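Local coordinates for reticulocyte-binding protein 2a (Plasmodium vivax, PDB 4Z8N), which probably binds reticulocytes during invasion of red blood cells by the malaria parasite, the crystallised part being its helical erythrocyte-binding domain, at residues A75-E78 with K79-V83; I195-V199 with T200-I204; G281-L284 with A285-N289. All coordinates share one frame; numbering follows the deposited sequence.

Interaction 1: A75-E78 with K79-V83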
loop_
_atom_site.group_PDB
_atom_site.type_symbol
_atom_site.label_atom_id
_atom_site.label_comp_id
_atom_site.label_asym_id
_atom_site.label_seq_id
_atom_site.Cartn_x
_atom_site.Cartn_y
_atom_site.Cartn_z
ATOM N N ALA A 75 3.777 18.121 3.949
ATOM C CA ALA A 75 5.019 18.883 4.008
ATOM C C ALA A 75 5.434 19.162 5.448
ATOM O O ALA A 75 6.583 18.930 5.826
ATOM C CB ALA A 75 4.874 20.183 3.241
ATOM N N ALA A 76 4.494 19.662 6.246
ATOM C CA ALA A 76 4.748 19.945 7.653
ATOM C C ALA A 76 5.186 18.680 8.389
ATOM O O ALA A 76 6.103 18.713 9.211
ATOM C CB ALA A 76 3.509 20.541 8.311
ATOM N N LEU A 77 4.530 17.567 8.080
ATOM C CA LEU A 77 4.867 16.280 8.681
ATOM C C LEU A 77 6.292 15.851 8.334
ATOM O O LEU A 77 7.040 15.401 9.201
ATOM C CB LEU A 77 3.871 15.207 8.233
ATOM C CG LEU A 77 4.138 13.763 8.664
ATOM C CD1 LEU A 77 4.190 13.636 10.185
ATOM C CD2 LEU A 77 3.080 12.839 8.084
ATOM N N GLU A 78 6.666 16.001 7.066
ATOM C CA GLU A 78 7.995 15.601 6.611
ATOM C C GLU A 78 9.097 16.517 7.144
ATOM O O GLU A 78 10.224 16.076 7.360
ATOM C CB GLU A 78 8.047 15.556 5.081
ATOM C CG GLU A 78 7.185 14.460 4.469
ATOM C CD GLU A 78 7.566 14.145 3.035
ATOM O OE1 GLU A 78 6.944 14.716 2.116
ATOM O OE2 GLU A 78 8.481 13.318 2.828
ATOM N N LYS A 79 8.781 17.790 7.361
ATOM C CA LYS A 79 9.763 18.700 7.935
ATOM C C LYS A 79 10.002 18.365 9.404
ATOM O O LYS A 79 11.119 18.492 9.901
ATOM C CB LYS A 79 9.319 20.155 7.782
ATOM C CG LYS A 79 10.414 21.048 7.229
ATOM C CD LYS A 79 10.974 20.447 5.953
ATOM C CE LYS A 79 12.476 20.643 5.838
ATOM N NZ LYS A 79 13.010 20.025 4.596
ATOM N N THR A 80 8.953 17.932 10.095
ATOM C CA THR A 80 9.090 17.499 11.482
ATOM C C THR A 80 9.951 16.240 11.571
ATOM O O THR A 80 10.828 16.136 12.430
ATOM C CB THR A 80 7.720 17.228 12.128
ATOM O OG1 THR A 80 6.935 18.425 12.092
ATOM C CG2 THR A 80 7.887 16.784 13.573
ATOM N N ILE A 81 9.698 15.292 10.674
ATOM C CA ILE A 81 10.470 14.054 10.611
ATOM C C ILE A 81 11.948 14.338 10.343
ATOM O O ILE A 81 12.827 13.704 10.929
ATOM C CB ILE A 81 9.910 13.110 9.522
ATOM C CG1 ILE A 81 8.517 12.623 9.918
ATOM C CG2 ILE A 81 10.841 11.928 9.294
ATOM C CD1 ILE A 81 7.852 11.759 8.883
ATOM N N PHE A 82 12.212 15.302 9.464
ATOM C CA PHE A 82 13.582 15.702 9.139
ATOM C C PHE A 82 14.320 16.194 10.387
ATOM O O PHE A 82 15.491 15.867 10.594
ATOM C CB PHE A 82 13.574 16.784 8.052
ATOM C CG PHE A 82 14.947 17.207 7.596
ATOM C CD1 PHE A 82 15.915 16.264 7.294
ATOM C CD2 PHE A 82 15.260 18.551 7.446
ATOM C CE1 PHE A 82 17.176 16.650 6.869
ATOM C CE2 PHE A 82 16.519 18.947 7.019
ATOM C CZ PHE A 82 17.478 17.994 6.729
ATOM N N VAL A 83 13.629 16.969 11.221
ATOM C CA VAL A 83 14.204 17.445 12.476
ATOM C C VAL A 83 14.481 16.284 13.430
ATOM O O VAL A 83 15.528 16.232 14.080
ATOM C CB VAL A 83 13.280 18.463 13.185
ATOM C CG1 VAL A 83 13.915 18.944 14.483
ATOM C CG2 VAL A 83 12.981 19.642 12.273
#

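Interaction 2: I195-V199 with T200-I204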
loop_
_atom_site.group_PDB
_atom_site.type_symbol
_atom_site.label_atom_id
_atom_site.label_comp_id
_atom_site.label_asym_id
_atom_site.label_seq_id
_atom_site.Cartn_x
_atom_site.Cartn_y
_atom_site.Cartn_z
ATOM N N ILE A 195 23.201 5.303 30.256
ATOM C CA ILE A 195 23.588 6.591 29.692
ATOM C C ILE A 195 22.486 7.629 29.873
ATOM O O ILE A 195 21.306 7.335 29.680
ATOM C CB ILE A 195 23.924 6.463 28.184
ATOM C CG1 ILE A 195 24.902 5.311 27.944
ATOM C CG2 ILE A 195 24.489 7.768 27.637
ATOM C CD1 ILE A 195 26.234 5.486 28.636
ATOM N N ASP A 196 22.874 8.845 30.249
ATOM C CA ASP A 196 21.927 9.948 30.344
ATOM C C ASP A 196 21.328 10.245 28.970
ATOM O O ASP A 196 22.030 10.219 27.958
ATOM C CB ASP A 196 22.605 11.192 30.918
ATOM C CG ASP A 196 23.052 10.998 32.356
ATOM O OD1 ASP A 196 22.192 10.701 33.211
ATOM O OD2 ASP A 196 24.263 11.133 32.629
ATOM N N ASN A 197 20.025 10.509 28.943
ATOM C CA ASN A 197 19.297 10.704 27.694
ATOM C C ASN A 197 19.813 11.893 26.888
ATOM O O ASN A 197 20.181 12.921 27.447
ATOM C CB ASN A 197 17.806 10.881 27.982
ATOM C CG ASN A 197 16.953 10.781 26.731
ATOM O OD1 ASN A 197 17.407 10.300 25.691
ATOM N ND2 ASN A 197 15.709 11.238 26.827
ATOM N N ASN A 198 19.849 11.735 25.568
ATOM C CA ASN A 198 20.247 12.812 24.667
ATOM C C ASN A 198 19.508 12.688 23.338
ATOM O O ASN A 198 18.778 11.721 23.123
ATOM C CB ASN A 198 21.762 12.806 24.444
ATOM C CG ASN A 198 22.285 11.455 23.991
ATOM O OD1 ASN A 198 22.104 11.059 22.838
ATOM N ND2 ASN A 198 22.948 10.744 24.896
ATOM N N VAL A 199 19.699 13.659 22.449
ATOM C CA VAL A 199 18.959 13.683 21.187
ATOM C C VAL A 199 19.352 12.536 20.253
ATOM O O VAL A 199 18.531 12.067 19.465
ATOM C CB VAL A 199 19.142 15.028 20.445
ATOM C CG1 VAL A 199 18.448 16.150 21.206
ATOM C CG2 VAL A 199 20.619 15.343 20.241
ATOM N N THR A 200 20.599 12.082 20.345
ATOM C CA THR A 200 21.050 10.948 19.541
ATOM C C THR A 200 20.305 9.678 19.948
ATOM O O THR A 200 19.848 8.915 19.097
ATOM C CB THR A 200 22.569 10.722 19.671
ATOM O OG1 THR A 200 23.266 11.865 19.164
ATOM C CG2 THR A 200 22.999 9.482 18.887
ATOM N N ILE A 201 20.180 9.464 21.253
ATOM C CA ILE A 201 19.413 8.337 21.773
ATOM C C ILE A 201 17.950 8.449 21.355
ATOM O O ILE A 201 17.342 7.473 20.913
ATOM C CB ILE A 201 19.510 8.250 23.313
ATOM C CG1 ILE A 201 20.918 7.816 23.728
ATOM C CG2 ILE A 201 18.468 7.286 23.872
ATOM C CD1 ILE A 201 21.116 7.720 25.232
ATOM N N SER A 202 17.395 9.650 21.487
ATOM C CA SER A 202 16.008 9.897 21.116
ATOM C C SER A 202 15.778 9.640 19.630
ATOM O O SER A 202 14.746 9.094 19.242
ATOM C CB SER A 202 15.608 11.328 21.475
ATOM O OG SER A 202 15.752 11.563 22.864
ATOM N N ALA A 203 16.748 10.021 18.804
ATOM C CA ALA A 203 16.645 9.836 17.356
ATOM C C ALA A 203 16.660 8.357 16.951
ATOM O O ALA A 203 15.933 7.943 16.051
ATOM C CB ALA A 203 17.770 10.590 16.649
ATOM N N ILE A 204 17.505 7.577 17.620
ATOM C CA ILE A 204 17.645 6.141 17.381
ATOM C C ILE A 204 16.325 5.431 17.658
ATOM O O ILE A 204 15.796 4.665 16.844
ATOM C CB ILE A 204 18.755 5.559 18.281
ATOM C CG1 ILE A 204 20.123 6.024 17.801
ATOM C CG2 ILE A 204 18.714 4.056 18.327
ATOM C CD1 ILE A 204 21.258 5.534 18.661
#

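Interaction 3: G281-L284 with A285-N289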
loop_
_atom_site.group_PDB
_atom_site.type_symbol
_atom_site.label_atom_id
_atom_site.label_comp_id
_atom_site.label_asym_id
_atom_site.label_seq_id
_atom_site.Cartn_x
_atom_site.Cartn_y
_atom_site.Cartn_z
ATOM N N GLY A 281 17.724 2.835 7.299
ATOM C CA GLY A 281 18.744 1.938 7.814
ATOM C C GLY A 281 20.128 2.558 7.809
ATOM O O GLY A 281 20.862 2.465 8.793
ATOM N N LYS A 282 20.484 3.199 6.701
ATOM C CA LYS A 282 21.765 3.891 6.600
ATOM C C LYS A 282 21.904 4.943 7.699
ATOM O O LYS A 282 22.956 5.060 8.328
ATOM C CB LYS A 282 21.922 4.547 5.226
ATOM C CG LYS A 282 23.035 5.581 5.169
ATOM C CD LYS A 282 23.290 6.067 3.750
ATOM C CE LYS A 282 24.357 7.154 3.730
ATOM N NZ LYS A 282 24.752 7.536 2.345
ATOM N N LEU A 283 20.833 5.698 7.927
ATOM C CA LEU A 283 20.829 6.729 8.959
ATOM C C LEU A 283 20.945 6.116 10.348
ATOM O O LEU A 283 21.667 6.630 11.204
ATOM C CB LEU A 283 19.562 7.580 8.866
ATOM C CG LEU A 283 19.388 8.661 9.937
ATOM C CD1 LEU A 283 20.596 9.587 9.993
ATOM C CD2 LEU A 283 18.120 9.456 9.680
ATOM N N LEU A 284 20.232 5.014 10.566
ATOM C CA LEU A 284 20.245 4.335 11.857
ATOM C C LEU A 284 21.638 3.835 12.213
ATOM O O LEU A 284 22.071 3.956 13.357
ATOM C CB LEU A 284 19.256 3.166 11.860
ATOM C CG LEU A 284 19.176 2.390 13.179
ATOM C CD1 LEU A 284 18.717 3.298 14.312
ATOM C CD2 LEU A 284 18.263 1.184 13.052
ATOM N N ALA A 285 22.335 3.270 11.229
ATOM C CA ALA A 285 23.690 2.775 11.449
ATOM C C ALA A 285 24.618 3.922 11.837
ATOM O O ALA A 285 25.481 3.768 12.702
ATOM C CB ALA A 285 24.208 2.063 10.211
ATOM N N ASN A 286 24.431 5.071 11.195
ATOM C CA ASN A 286 25.200 6.264 11.528
ATOM C C ASN A 286 24.868 6.770 12.929
ATOM O O ASN A 286 25.751 7.225 13.655
ATOM C CB ASN A 286 24.950 7.369 10.500
ATOM C CG ASN A 286 25.628 7.096 9.176
ATOM O OD1 ASN A 286 26.709 6.509 9.128
ATOM N ND2 ASN A 286 24.997 7.523 8.089
ATOM N N LEU A 287 23.592 6.691 13.294
ATOM C CA LEU A 287 23.141 7.087 14.624
ATOM C C LEU A 287 23.754 6.194 15.699
ATOM O O LEU A 287 24.163 6.678 16.755
ATOM C CB LEU A 287 21.614 7.042 14.707
ATOM C CG LEU A 287 20.875 8.274 14.174
ATOM C CD1 LEU A 287 19.392 7.990 14.047
ATOM C CD2 LEU A 287 21.104 9.467 15.088
ATOM N N TYR A 288 23.815 4.893 15.426
ATOM C CA TYR A 288 24.461 3.948 16.336
ATOM C C TYR A 288 25.930 4.307 16.553
ATOM O O TYR A 288 26.415 4.300 17.684
ATOM C CB TYR A 288 24.358 2.519 15.801
ATOM C CG TYR A 288 23.014 1.848 16.003
ATOM C CD1 TYR A 288 22.242 2.102 17.129
ATOM C CD2 TYR A 288 22.528 0.948 15.065
ATOM C CE1 TYR A 288 21.016 1.479 17.311
ATOM C CE2 TYR A 288 21.308 0.322 15.237
ATOM C CZ TYR A 288 20.555 0.590 16.358
ATOM O OH TYR A 288 19.340 -0.037 16.521
ATOM N N ASN A 289 26.633 4.614 15.465
ATOM C CA ASN A 289 28.047 4.971 15.544
ATOM C C ASN A 289 28.282 6.283 16.284
ATOM O O ASN A 289 29.286 6.442 16.978
ATOM C CB ASN A 289 28.654 5.052 14.141
ATOM C CG ASN A 289 29.108 3.701 13.628
ATOM O OD1 ASN A 289 30.152 3.189 14.034
ATOM N ND2 ASN A 289 28.327 3.116 12.732
HETATM O O HOH W 1 25.447 4.002 7.066
#

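Interaction 1: A75-E78 with K79-V83
Leu-77 and Ile-81 meet one helical turn apart, the branch point of the leucine against the far methyl of the isoleucine: Leu-77 CG lies 4.2 Å from Ile-81 CD1. The isoleucine arm is carried back toward the preceding turn because its CG1 stands beside its own backbone N (chi1 -67°), and that branch comes up to the oxygen end of the leucine carbonyl, with Ile-81 CG1 3.2 Å from Leu-77 O. Ile-4, from the N-terminal loop, touches both side chains. On the neighbouring flank the polar counterpart is Thr-80, whose OG1 also folds back along the helix and sits 3.0 Å from Ala-76 O; its hydroxyl is hydrogen-bonded to Gln-107. Leu-77, Thr-80 and Ile-81 are the buried residues of this part of helix 71-85, in the largely helical erythrocyte-binding domain: Ala-76, Leu-77 and Thr-80 face helix 94-115, touching Gln-107, Tyr-104 and Lys-100. Regular i to i+4 bonds keep these faces in line, among them Ile-81 N to Leu-77 O at 3.0 Å. Glu-78 leaves the helix in another direction, its carboxylate held by the backbone N of Ile-4 at OE2 and by a salt bridge from Lys-74 at OE1, two grips that would restrain its rotation. One turn on, Phe-82 is tied to Glu-78 through its backbone N, 3.0 Å from Glu-78 O, while its ring swings away from that turn to meet His-90 edge-to-face. Lys-79, bent at its second and third torsions, sends its amine away from the preceding turn, although Lys-79 CB still rests 3.6 Å from Ala-75 O.

Interaction 2: I195-V199 with T200-I204
Asn-198 is the N-cap of helix 199-237, its side chain accepting from the backbone N of Ile-201 where the loop after helix 168-194 turns into the new helix. The bond from Ile-201 N to Asn-198 OD1 is 3.0 Å long and nearly straight at hydrogen (158°), although the donor stands well above the plane of the side-chain carbonyl. A chi1 of 53° tucks Asn-198 CG between its own backbone N and carbonyl carbon, which brings the amide oxygen back to the N-terminal end of the first turn. There the amide crosses the Ile-201 side chain at about a right angle, with Asn-198 ND2 3.6 Å from Ile-201 CD1. A weak bond from Asn-198 ND2 to Asp-196 O may help to set the turn of the amide. The same isoleucine methyl also reaches back into the loop, where Ile-195 CG2 lies 4.1 Å from Ile-201 CD1; beyond, Ile-201 packs on Met-188 and Val-191 of helix 168-194. Thr-200 CB packs against the cap, 3.2 Å from Asn-198 OD1, while its hydroxyl is hydrogen-bonded to Glu-88. Further along the first turn, Ala-203 N reaches Val-199 O at 2.8 Å. The carbonyl of the cap residue itself is gripped twice by one serine: Ser-202 N meets Asn-198 O in the carbonyl plane at 3.0 Å, while Ser-202 OG donates to Asn-198 O, also at 3.0 Å, from above that plane.

Interaction 3: G281-L284 with A285-N289
Leu-284 holds CG anti to its backbone N (chi1 -179°), whereas Tyr-288, four residues on, sets CG beside its own N (chi1 -78°); the two side chains therefore converge over the turn between them. The leucine reaches the ring at more than one point: Leu-284 CG is 3.6 Å from Tyr-288 CE2, and Leu-284 CD1 sits over one face as a CH-pi contact, 4.2 Å from the ring centroid and displaced toward the rim. Beneath them runs the ordinary helical bond from Tyr-288 N to Leu-284 O (2.9 Å), and the phenol oxygen finds its partner outside, in Gln-208.

Leu-283 and Leu-287 repeat the theme on the adjoining strip, where Leu-283 CG comes within 4.2 Å of Leu-287 CD1 and the chains meet at a slant. Polar groups occupy another side of the helix. A water donates to Lys-282 O at 3.0 Å and, more weakly, to Asn-286 OD1, a loose water link between the asparagine amide and the carbonyl one turn back. Asn-289 uses its amide differently: Asn-289 ND2 bonds to Ala-285 O at 2.9 Å, while Asn-289 N approaches the same oxygen from the opposite face of its plane, so that carbonyl carries two donors.

Leu-283, Leu-287 and Tyr-288 pack on helix 199-237, where Leu-283 touches Leu-207, Leu-287 touches both Ile-204 and Leu-207, and Tyr-288 touches Ile-204. Apolar residues spaced i to i+4 along one flank, with amides and a lysine on another, are what an amphipathic helix brings to an antiparallel helical hairpin, here helices 199-237 and 246-297.

From the N terminus the three contacts come in series, none nesting in or crossing another; all three are local and close no loop. Interaction 1 lies within helix 71-85. Interaction 2 caps the start of helix 199-237 as the chain leaves the loop after helix 168-194, and interaction 3 lies inside helix 246-297. Interactions 2 and 3 touch directly: Ile-204 CG1 is 3.6 Å from Leu-287 CB, joining consecutive helices. Interaction 1 stays apart, its nearest atoms about 7 Å from either of the others, but helix 94-115 lies against both interaction 1 and interaction 2, touching Leu-77 and Thr-80 as well as Ser-202 and Ala-203.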